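2S Albumin protein (Dolichos, PDB 6IX1) is a seed albumin of the four-bladed hemopexin-type beta-propeller fold that probably binds small ligands such as haem or polyamines, as related plant albumins do. Local coordinates at residues Tyr74-Ser79 against Thr100-Met105. Numbering follows the deposited sequence.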
ATOM      1  N   TYR A  74      -0.736   4.487  -7.979  1.00  8.09           N
ATOM      2  CA  TYR A  74      -2.061   3.894  -8.251  1.00  7.53           C
ATOM      3  C   TYR A  74      -2.884   3.788  -6.998  1.00  8.24           C
ATOM      4  O   TYR A  74      -2.310   3.449  -5.924  1.00  9.54           O
ATOM      5  CB  TYR A  74      -1.954   2.515  -8.915  1.00  8.23           C
ATOM      6  CG  TYR A  74      -1.596   2.562 -10.355  1.00  8.55           C
ATOM      7  CD1 TYR A  74      -2.586   2.743 -11.313  1.00  9.56           C
ATOM      8  CD2 TYR A  74      -0.310   2.499 -10.819  1.00  8.78           C
ATOM      9  CE1 TYR A  74      -2.318   2.835 -12.670  1.00 10.49           C
ATOM     10  CE2 TYR A  74      -0.021   2.557 -12.161  1.00  8.81           C
ATOM     11  CZ  TYR A  74      -1.030   2.727 -13.094  1.00  9.41           C
ATOM     12  OH  TYR A  74      -0.715   2.775 -14.417  1.00 10.46           O
ATOM     13  N   VAL A  75      -4.165   4.091  -7.112  1.00  7.49           N
ATOM     14  CA  VAL A  75      -5.116   3.862  -6.024  1.00  8.34           C
ATOM     15  C   VAL A  75      -6.273   3.031  -6.517  1.00  6.79           C
ATOM     16  O   VAL A  75      -6.526   2.986  -7.741  1.00  8.54           O
ATOM     17  CB  VAL A  75      -5.585   5.231  -5.497  1.00  9.23           C
ATOM     18  CG1 VAL A  75      -4.436   6.021  -4.904  1.00  9.40           C
ATOM     19  CG2 VAL A  75      -6.295   6.126  -6.507  1.00  9.93           C
ATOM     20  N   PHE A  76      -6.896   2.335  -5.598  1.00  6.60           N
ATOM     21  CA  PHE A  76      -7.918   1.318  -5.865  1.00  7.72           C
ATOM     22  C   PHE A  76      -9.089   1.516  -4.915  1.00  8.84           C
ATOM     23  O   PHE A  76      -8.867   1.960  -3.789  1.00  8.38           O
ATOM     24  CB  PHE A  76      -7.345  -0.087  -5.640  1.00  9.41           C
ATOM     25  CG  PHE A  76      -6.186  -0.471  -6.544  1.00  8.23           C
ATOM     26  CD1 PHE A  76      -4.903   0.018  -6.334  1.00  8.62           C
ATOM     27  CD2 PHE A  76      -6.415  -1.199  -7.701  1.00  9.95           C
ATOM     28  CE1 PHE A  76      -3.862  -0.251  -7.208  1.00  8.10           C
ATOM     29  CE2 PHE A  76      -5.384  -1.409  -8.583  1.00  9.98           C
ATOM     30  CZ  PHE A  76      -4.096  -0.964  -8.346  1.00  9.14           C
ATOM     31  N   SER A  77     -10.274   1.131  -5.338  1.00  8.26           N
ATOM     32  CA  SER A  77     -11.486   1.073  -4.520  1.00 10.14           C
ATOM     33  C   SER A  77     -12.371  -0.014  -5.163  1.00  9.29           C
ATOM     34  O   SER A  77     -12.905   0.222  -6.227  1.00  9.28           O
ATOM     35  CB  SER A  77     -12.204   2.365  -4.439  1.00  9.51           C
ATOM     36  OG  SER A  77     -13.316   2.281  -3.574  1.00 11.87           O
ATOM     37  N   GLY A  78     -12.441  -1.162  -4.521  1.00  9.19           N
ATOM     38  CA  GLY A  78     -13.135  -2.305  -5.145  1.00 11.00           C
ATOM     39  C   GLY A  78     -12.492  -2.626  -6.474  1.00  9.86           C
ATOM     40  O   GLY A  78     -11.300  -2.763  -6.560  1.00  9.87           O
ATOM     41  N   SER A  79     -13.299  -2.755  -7.509  1.00 10.02           N
ATOM     42  CA  SER A  79     -12.761  -3.081  -8.851  1.00 11.22           C
ATOM     43  C   SER A  79     -12.220  -1.869  -9.594  1.00  9.45           C
ATOM     44  O   SER A  79     -11.784  -2.067 -10.692  1.00 10.24           O
ATOM     45  CB  SER A  79     -13.744  -3.837  -9.724  1.00 13.13           C
ATOM     46  OG  SER A  79     -14.890  -3.054 -10.055  1.00 22.71           O
ATOM     47  N   THR A 100     -10.955   3.656 -13.904  1.00 10.06           N
ATOM     48  CA  THR A 100     -11.445   2.533 -14.736  1.00  9.62           C
ATOM     49  C   THR A 100     -11.376   1.255 -13.924  1.00  9.62           C
ATOM     50  O   THR A 100     -10.958   1.294 -12.791  1.00 11.08           O
ATOM     51  CB  THR A 100     -10.655   2.455 -16.049  1.00 10.73           C
ATOM     52  OG1 THR A 100     -11.304   1.576 -16.945  1.00 11.99           O
ATOM     53  CG2 THR A 100      -9.225   2.023 -15.829  1.00 10.65           C
ATOM     54  N   THR A 101     -11.752   0.138 -14.535  1.00 10.32           N
ATOM     55  CA  THR A 101     -11.627  -1.140 -13.816  1.00  9.29           C
ATOM     56  C   THR A 101     -10.166  -1.583 -13.746  1.00  9.05           C
ATOM     57  O   THR A 101      -9.370  -1.236 -14.624  1.00  9.11           O
ATOM     58  CB  THR A 101     -12.510  -2.248 -14.380  1.00 10.77           C
ATOM     59  OG1 THR A 101     -12.003  -2.537 -15.684  1.00 11.87           O
ATOM     60  CG2 THR A 101     -13.982  -1.910 -14.323  1.00 11.32           C
ATOM     61  N   ILE A 102      -9.857  -2.437 -12.800  1.00  8.99           N
ATOM     62  CA  ILE A 102      -8.483  -3.004 -12.700  1.00  9.64           C
ATOM     63  C   ILE A 102      -8.115  -3.684 -14.011  1.00  9.31           C
ATOM     64  O   ILE A 102      -7.002  -3.580 -14.494  1.00  9.61           O
ATOM     65  CB  ILE A 102      -8.375  -3.947 -11.501  1.00  8.85           C
ATOM     66  CG1 ILE A 102      -8.515  -3.131 -10.218  1.00  8.55           C
ATOM     67  CG2 ILE A 102      -7.088  -4.800 -11.577  1.00 10.03           C
ATOM     68  CD1 ILE A 102      -8.829  -3.995  -9.032  1.00  9.02           C
ATOM     69  N   ALA A 103      -9.040  -4.472 -14.540  1.00  8.79           N
ATOM     70  CA  ALA A 103      -8.760  -5.256 -15.766  1.00  9.49           C
ATOM     71  C   ALA A 103      -8.552  -4.343 -16.947  1.00  8.57           C
ATOM     72  O   ALA A 103      -7.791  -4.757 -17.866  1.00 11.60           O
ATOM     73  CB  ALA A 103      -9.890  -6.195 -16.013  1.00 11.07           C
ATOM     74  N   GLU A 104      -9.189  -3.197 -17.006  1.00  9.09           N
ATOM     75  CA  GLU A 104      -8.933  -2.249 -18.081  1.00  8.72           C
ATOM     76  C   GLU A 104      -7.611  -1.495 -17.861  1.00  8.85           C
ATOM     77  O   GLU A 104      -6.875  -1.252 -18.834  1.00 10.25           O
ATOM     78  CB  GLU A 104     -10.088  -1.306 -18.221  1.00 10.02           C
ATOM     79  CG  GLU A 104     -11.329  -1.920 -18.833  1.00 10.71           C
ATOM     80  CD  GLU A 104     -12.452  -0.934 -18.687  1.00 16.84           C
ATOM     81  OE1 GLU A 104     -12.724  -0.198 -19.646  1.00 19.03           O
ATOM     82  OE2 GLU A 104     -13.095  -0.927 -17.580  1.00 19.73           O
ATOM     83  N   MET A 105      -7.249  -1.180 -16.621  1.00  9.26           N
ATOM     84  CA  MET A 105      -5.992  -0.480 -16.321  1.00  9.57           C
ATOM     85  C   MET A 105      -4.801  -1.396 -16.634  1.00  7.92           C
ATOM     86  O   MET A 105      -3.793  -0.943 -17.118  1.00  8.88           O
ATOM     87  CB  MET A 105      -5.968   0.003 -14.879  1.00  8.19           C
ATOM     88  CG  MET A 105      -4.835   0.890 -14.600  1.00  9.12           C
ATOM     89  SD  MET A 105      -4.889   2.495 -15.396  1.00 10.89           S
ATOM     90  CE  MET A 105      -5.965   3.339 -14.226  1.00 12.82           C
TER
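Ile102 holds CG1 anti to its own carbonyl carbon (chi1 -67°), which sets that branch against the edge of the Phe76 ring; Thr101 keeps OG1 between its backbone N and carbonyl carbon (chi1 66°), within range of Glu104 N; Met105 has CG anti to the backbone N and then bends at chi2 and chi3, folding its thioether back beside Tyr74. Ile102 CG1 lies in the plane of the Phe76 ring, 3.8 Å from Phe76 CD2, and the two side chains cross nearly at right angles. Tyr74 and Met105 meet tip to tip: Tyr74 CE1 is 3.7 Å from Met105 CG, and Met105 SD sits at the ring edge, 5.1 Å from the centroid, a Met-aromatic contact. Tyr83 stacks on the same tyrosine ring. In the turn after the strand, Ser79 O accepts from Ile102 N at 2.9 Å, within the carbonyl plane, and also takes a CA-H contact from Thr101. Thr101 and Glu104 form a capping box: Glu104 N donates to Thr101 OG1 (3.2 Å), and Thr101 N returns a weak bond to Glu104 OE2 (3.5 Å). Thr101 OG1 also donates to the anti lone pair of Glu104 OE2 (2.7 Å). An alanine at Thr101 would lose both hydroxyl bonds and would probably loosen the first helical turn. Helix 102-105, on the blade's outer side, is thus joined to strand 72-77 and its following turn by one backbone bond and two apolar contacts, Ile102 N serving Ser79 O and Glu104 N the cap.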